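Local structure of probable tRNA pseudouridine synthase D (Methanosarcina mazei, 1Z2Z) at residues F33-I38 and A89-K94; G272-I277 and A339-Y344. The protein is probably a tRNA pseudouridine synthase that isomerises uridine-13 of transfer RNA to pseudouridine. All coordinates share one frame; numbering follows the deposited sequence.

Interaction 1. Residues F33-I38 and A89-K94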
loop_
_atom_site.group_PDB
_atom_site.type_symbol
_atom_site.label_atom_id
_atom_site.label_comp_id
_atom_site.label_asym_id
_atom_site.label_seq_id
_atom_site.Cartn_x
_atom_site.Cartn_y
_atom_site.Cartn_z
ATOM N N PHE A 33 4.777 1.957 17.953
ATOM C CA PHE A 33 4.963 1.973 16.511
ATOM C C PHE A 33 6.070 2.947 16.159
ATOM O O PHE A 33 5.808 4.109 15.867
ATOM C CB PHE A 33 3.672 2.393 15.805
ATOM C CG PHE A 33 3.525 1.802 14.435
ATOM C CD1 PHE A 33 2.808 0.626 14.248
ATOM C CD2 PHE A 33 4.145 2.386 13.343
ATOM C CE1 PHE A 33 2.714 0.038 12.993
ATOM C CE2 PHE A 33 4.059 1.805 12.082
ATOM C CZ PHE A 33 3.341 0.628 11.909
ATOM N N ILE A 34 7.308 2.474 16.182
ATOM C CA ILE A 34 8.419 3.345 15.867
ATOM C C ILE A 34 8.873 3.171 14.431
ATOM O O ILE A 34 9.143 2.060 13.980
ATOM C CB ILE A 34 9.567 3.104 16.842
ATOM C CG1 ILE A 34 9.062 3.436 18.262
ATOM C CG2 ILE A 34 10.788 3.921 16.438
ATOM C CD1 ILE A 34 10.102 3.404 19.354
ATOM N N VAL A 35 8.928 4.280 13.705
ATOM C CA VAL A 35 9.329 4.266 12.304
ATOM C C VAL A 35 10.461 5.249 12.084
ATOM O O VAL A 35 10.244 6.454 12.157
ATOM C CB VAL A 35 8.179 4.694 11.400
ATOM C CG1 VAL A 35 8.607 4.616 9.960
ATOM C CG2 VAL A 35 6.969 3.851 11.666
ATOM N N LYS A 36 11.657 4.741 11.802
ATOM C CA LYS A 36 12.818 5.603 11.576
ATOM C C LYS A 36 13.267 5.505 10.123
ATOM O O LYS A 36 13.672 4.443 9.672
ATOM C CB LYS A 36 13.983 5.191 12.479
ATOM C CG LYS A 36 13.689 5.177 13.965
ATOM C CD LYS A 36 14.952 4.857 14.747
ATOM C CE LYS A 36 14.697 4.883 16.258
ATOM N NZ LYS A 36 15.943 4.758 17.096
ATOM N N GLU A 37 13.221 6.625 9.408
ATOM C CA GLU A 37 13.596 6.682 7.997
ATOM C C GLU A 37 15.075 6.445 7.694
ATOM O O GLU A 37 15.945 6.794 8.490
ATOM C CB GLU A 37 13.190 8.036 7.444
ATOM C CG GLU A 37 13.390 8.190 5.967
ATOM C CD GLU A 37 13.366 9.637 5.530
ATOM O OE1 GLU A 37 14.402 10.320 5.689
ATOM O OE2 GLU A 37 12.306 10.086 5.050
ATOM N N ILE A 38 15.359 5.839 6.539
ATOM C CA ILE A 38 16.747 5.605 6.133
ATOM C C ILE A 38 16.955 6.468 4.904
ATOM O O ILE A 38 16.303 6.272 3.888
ATOM C CB ILE A 38 16.998 4.140 5.774
ATOM C CG1 ILE A 38 16.403 3.239 6.858
ATOM C CG2 ILE A 38 18.506 3.888 5.643
ATOM C CD1 ILE A 38 16.465 1.775 6.527
ATOM N N ALA A 89 2.251 7.571 16.042
ATOM C CA ALA A 89 3.485 6.803 16.164
ATOM C C ALA A 89 4.663 7.695 16.485
ATOM O O ALA A 89 4.554 8.915 16.447
ATOM C CB ALA A 89 3.754 6.063 14.869
ATOM N N LEU A 90 5.791 7.092 16.826
ATOM C CA LEU A 90 6.978 7.877 17.096
ATOM C C LEU A 90 7.840 7.718 15.853
ATOM O O LEU A 90 8.425 6.658 15.603
ATOM C CB LEU A 90 7.710 7.369 18.335
ATOM C CG LEU A 90 9.091 8.000 18.529
ATOM C CD1 LEU A 90 8.986 9.503 18.577
ATOM C CD2 LEU A 90 9.731 7.443 19.772
ATOM N N THR A 91 7.923 8.793 15.083
ATOM C CA THR A 91 8.649 8.764 13.829
ATOM C C THR A 91 9.720 9.824 13.627
ATOM O O THR A 91 9.521 10.996 13.946
ATOM C CB THR A 91 7.678 8.913 12.685
ATOM O OG1 THR A 91 7.297 10.292 12.584
ATOM C CG2 THR A 91 6.434 8.080 12.938
ATOM N N THR A 92 10.831 9.387 13.040
ATOM C CA THR A 92 11.992 10.208 12.720
ATOM C C THR A 92 12.150 10.245 11.184
ATOM O O THR A 92 11.978 9.220 10.521
ATOM C CB THR A 92 13.245 9.562 13.327
ATOM O OG1 THR A 92 13.058 9.409 14.736
ATOM C CG2 THR A 92 14.482 10.391 13.070
ATOM N N GLN A 93 12.478 11.403 10.615
ATOM C CA GLN A 93 12.652 11.512 9.166
ATOM C C GLN A 93 13.420 12.772 8.802
ATOM O O GLN A 93 13.584 13.667 9.628
ATOM C CB GLN A 93 11.310 11.580 8.457
ATOM C CG GLN A 93 10.608 12.900 8.650
ATOM C CD GLN A 93 9.191 12.858 8.156
ATOM O OE1 GLN A 93 8.241 13.138 8.895
ATOM N NE2 GLN A 93 9.033 12.491 6.902
ATOM N N LYS A 94 13.883 12.849 7.554
ATOM C CA LYS A 94 14.620 14.021 7.109
ATOM C C LYS A 94 13.669 14.972 6.370
ATOM O O LYS A 94 12.771 14.533 5.660
ATOM C CB LYS A 94 15.782 13.588 6.212
ATOM C CG LYS A 94 16.438 14.720 5.433
ATOM C CD LYS A 94 17.656 14.239 4.645
ATOM C CE LYS A 94 18.755 13.765 5.580
ATOM N NZ LYS A 94 20.024 13.353 4.898
#

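Interaction 2. Residues G272-I277 and A339-Y344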
loop_
_atom_site.group_PDB
_atom_site.type_symbol
_atom_site.label_atom_id
_atom_site.label_comp_id
_atom_site.label_asym_id
_atom_site.label_seq_id
_atom_site.Cartn_x
_atom_site.Cartn_y
_atom_site.Cartn_z
ATOM N N GLY A 272 -6.765 -0.791 -9.846
ATOM C CA GLY A 272 -7.247 -1.487 -8.671
ATOM C C GLY A 272 -7.645 -2.887 -9.099
ATOM O O GLY A 272 -7.045 -3.864 -8.647
ATOM N N TYR A 273 -8.638 -2.977 -9.991
ATOM C CA TYR A 273 -9.139 -4.257 -10.498
ATOM C C TYR A 273 -8.008 -5.167 -10.904
ATOM O O TYR A 273 -8.146 -6.389 -10.884
ATOM C CB TYR A 273 -10.056 -4.049 -11.701
ATOM C CG TYR A 273 -10.683 -5.331 -12.211
ATOM C CD1 TYR A 273 -11.383 -6.178 -11.349
ATOM C CD2 TYR A 273 -10.612 -5.679 -13.561
ATOM C CE1 TYR A 273 -12.000 -7.337 -11.818
ATOM C CE2 TYR A 273 -11.227 -6.836 -14.041
ATOM C CZ TYR A 273 -11.920 -7.659 -13.165
ATOM O OH TYR A 273 -12.531 -8.804 -13.641
ATOM N N GLN A 274 -6.893 -4.559 -11.291
ATOM C CA GLN A 274 -5.712 -5.310 -11.684
ATOM C C GLN A 274 -5.036 -5.843 -10.446
ATOM O O GLN A 274 -4.619 -7.005 -10.389
ATOM C CB GLN A 274 -4.734 -4.421 -12.440
ATOM C CG GLN A 274 -5.079 -4.277 -13.894
ATOM C CD GLN A 274 -4.083 -3.436 -14.639
ATOM O OE1 GLN A 274 -4.162 -3.319 -15.857
ATOM N NE2 GLN A 274 -3.141 -2.837 -13.916
ATOM N N SER A 275 -4.916 -4.976 -9.449
ATOM C CA SER A 275 -4.297 -5.372 -8.198
ATOM C C SER A 275 -5.137 -6.499 -7.605
ATOM O O SER A 275 -4.608 -7.433 -7.010
ATOM C CB SER A 275 -4.225 -4.161 -7.268
ATOM O OG SER A 275 -3.414 -3.163 -7.861
ATOM N N TYR A 276 -6.446 -6.418 -7.797
ATOM C CA TYR A 276 -7.348 -7.437 -7.300
ATOM C C TYR A 276 -6.970 -8.791 -7.895
ATOM O O TYR A 276 -6.657 -9.750 -7.176
ATOM C CB TYR A 276 -8.767 -7.087 -7.702
ATOM C CG TYR A 276 -9.762 -8.180 -7.449
ATOM C CD1 TYR A 276 -10.130 -8.533 -6.153
ATOM C CD2 TYR A 276 -10.368 -8.845 -8.512
ATOM C CE1 TYR A 276 -11.088 -9.519 -5.929
ATOM C CE2 TYR A 276 -11.322 -9.831 -8.295
ATOM C CZ TYR A 276 -11.677 -10.161 -7.008
ATOM O OH TYR A 276 -12.631 -11.133 -6.815
ATOM N N ILE A 277 -7.004 -8.854 -9.224
ATOM C CA ILE A 277 -6.678 -10.074 -9.945
ATOM C C ILE A 277 -5.289 -10.558 -9.549
ATOM O O ILE A 277 -5.055 -11.758 -9.352
ATOM C CB ILE A 277 -6.756 -9.830 -11.460
ATOM C CG1 ILE A 277 -8.218 -9.533 -11.837
ATOM C CG2 ILE A 277 -6.193 -11.034 -12.209
ATOM C CD1 ILE A 277 -8.446 -8.893 -13.211
ATOM N N ALA A 339 4.241 -11.823 -11.072
ATOM C CA ALA A 339 2.868 -12.245 -11.314
ATOM C C ALA A 339 2.268 -11.208 -12.239
ATOM O O ALA A 339 2.686 -10.059 -12.244
ATOM C CB ALA A 339 2.101 -12.296 -10.015
ATOM N N PRO A 340 1.262 -11.590 -13.013
ATOM C CA PRO A 340 0.630 -10.666 -13.949
ATOM C C PRO A 340 -0.379 -9.669 -13.429
ATOM O O PRO A 340 -1.191 -9.972 -12.563
ATOM C CB PRO A 340 -0.004 -11.597 -14.964
ATOM C CG PRO A 340 -0.469 -12.719 -14.103
ATOM C CD PRO A 340 0.733 -12.952 -13.185
ATOM N N LEU A 341 -0.314 -8.463 -13.973
ATOM C CA LEU A 341 -1.270 -7.426 -13.641
ATOM C C LEU A 341 -1.971 -7.233 -14.986
ATOM O O LEU A 341 -1.678 -6.305 -15.734
ATOM C CB LEU A 341 -0.559 -6.147 -13.173
ATOM C CG LEU A 341 -0.418 -5.940 -11.654
ATOM C CD1 LEU A 341 0.586 -4.855 -11.339
ATOM C CD2 LEU A 341 -1.760 -5.571 -11.075
ATOM N N PRO A 342 -2.896 -8.145 -15.313
ATOM C CA PRO A 342 -3.695 -8.181 -16.545
ATOM C C PRO A 342 -4.018 -6.843 -17.226
ATOM O O PRO A 342 -4.377 -5.866 -16.569
ATOM C CB PRO A 342 -4.958 -8.940 -16.117
ATOM C CG PRO A 342 -4.953 -8.836 -14.591
ATOM C CD PRO A 342 -3.501 -9.018 -14.296
ATOM N N GLY A 343 -3.881 -6.830 -18.555
ATOM C CA GLY A 343 -4.158 -5.656 -19.370
ATOM C C GLY A 343 -4.432 -6.122 -20.790
ATOM O O GLY A 343 -5.230 -7.034 -20.992
ATOM N N TYR A 344 -3.790 -5.519 -21.783
ATOM C CA TYR A 344 -4.005 -5.968 -23.153
ATOM C C TYR A 344 -2.664 -6.214 -23.819
ATOM O O TYR A 344 -2.583 -6.411 -25.032
ATOM C CB TYR A 344 -4.815 -4.934 -23.939
ATOM C CG TYR A 344 -4.098 -3.630 -24.224
ATOM C CD1 TYR A 344 -2.974 -3.593 -25.048
ATOM C CD2 TYR A 344 -4.571 -2.429 -23.713
ATOM C CE1 TYR A 344 -2.345 -2.396 -25.359
ATOM C CE2 TYR A 344 -3.947 -1.221 -24.020
ATOM C CZ TYR A 344 -2.837 -1.214 -24.846
ATOM O OH TYR A 344 -2.229 -0.027 -25.185
#

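Interaction 1. Residues F33-I38 and A89-K94
E37, L90 and T92 bury the largest shares of this contact, in which strands 33-39 and 90-98 run side by side. They form the parallel pair in the largely antiparallel sheet of the pseudouridine synthase fold, and their axes in these segments approach to 4.8 Å. V35 sits between two residues of its neighbour: its N donates to L90 O at 3.1 Å, while its O accepts from T92 N, also at 3.1 Å. T92 then uses its own carbonyl, taking E37 N onto T92 O at 3.1 Å in a nearly straight bond (169° at the hydrogen). T92 is thus gripped through both backbone atoms, N and O.

One face of the pair is built by I34 and L90, then K36 and T92. I34 and L90 lie alongside each other and point the same way, their tips meeting at I34 CD1 to L90 CD2, 4.1 Å. Further along, the contact is looser, with the aliphatic K36 CG 4.3 Å from T92 OG1. T92 also touches E53 and T55 on strand 49-57, which flanks strand 90-98 on the far side from 33-39. V35 and T91 project to the other face, where T91 OG1 is hydrogen-bonded to K56. At the start of the pair, F33 packs close to D86, the predicted nucleophile.

Past E37 the main chains diverge, putting E37 O 6.5 Å from K94 N. The side chain steps in instead. With CG anti to the backbone N (chi1 -174°) and the chain extended, the carboxylate swings across to strand 90-98; E37 OE2 forms a salt bridge with K85, and E37 OE1 accepts K94 N at 3.2 Å from above the carboxylate plane, 52° out of it.

Interaction 2. Residues G272-I277 and A339-Y344
S275 OG is hydrogen-bonded to H271 O one turn back on helix 263-287, while the backbone N of S275 lies 3.6 Å from L341 CD2. That methyl lies against the helix backbone between Q274 and S275. L341 CD2 is also 3.5 Å from Q274 CB and 3.3 Å from Q274 O, and the side chains of L341 and Q274 cross at about a right angle. The leucine gets there with CG anti to its own carbonyl carbon, beside the backbone N (chi1 -97°).

Both segments belong to the TRUD region of the protein: a long helix is packed against an extended loop that follows strand 336-337 and leads toward helix 352-363. Backbone bonds of A339 with R386 and of L341 with T384 tie the loop to a later part of the chain.

One turn along from Y273, I277 meets P342. Its CG2 touches P342 CG at 3.5 Å, and I277 CD1 follows at 3.8 Å from the same ring carbon. I277 CD1 also sits over one face of the Y273 ring, offset toward the rim, which places the isoleucine between tyrosine and proline. The extended Q274 side chain runs alongside the P342 carbonyl, its CG 3.2 Å from P342 O; as modelled, Q274 OE1 is 2.7 Å from P342 O, but the amide is probably turned over, and once reversed it may donate a hydrogen bond there.

Overall arrangement
The two contacts lie on opposite sides of the chain's centre, their centres about 32 Å apart and their nearest atoms about 21 Å apart. They share no secondary-structure element and follow one another along the sequence. Interaction 1 joins two strands of the large mixed sheet; it is only partly buried, and regular main-chain hydrogen bonds dominate it, with charged side chains at one end and the predicted nucleophile near the other. Interaction 2 joins a helix to an irregular loop in the TRUD region, away from that site. All its touching residues are buried, and it rests on van der Waals packing of L341 and P342 against the helix, with one glutamine amide whose bonding is undecided.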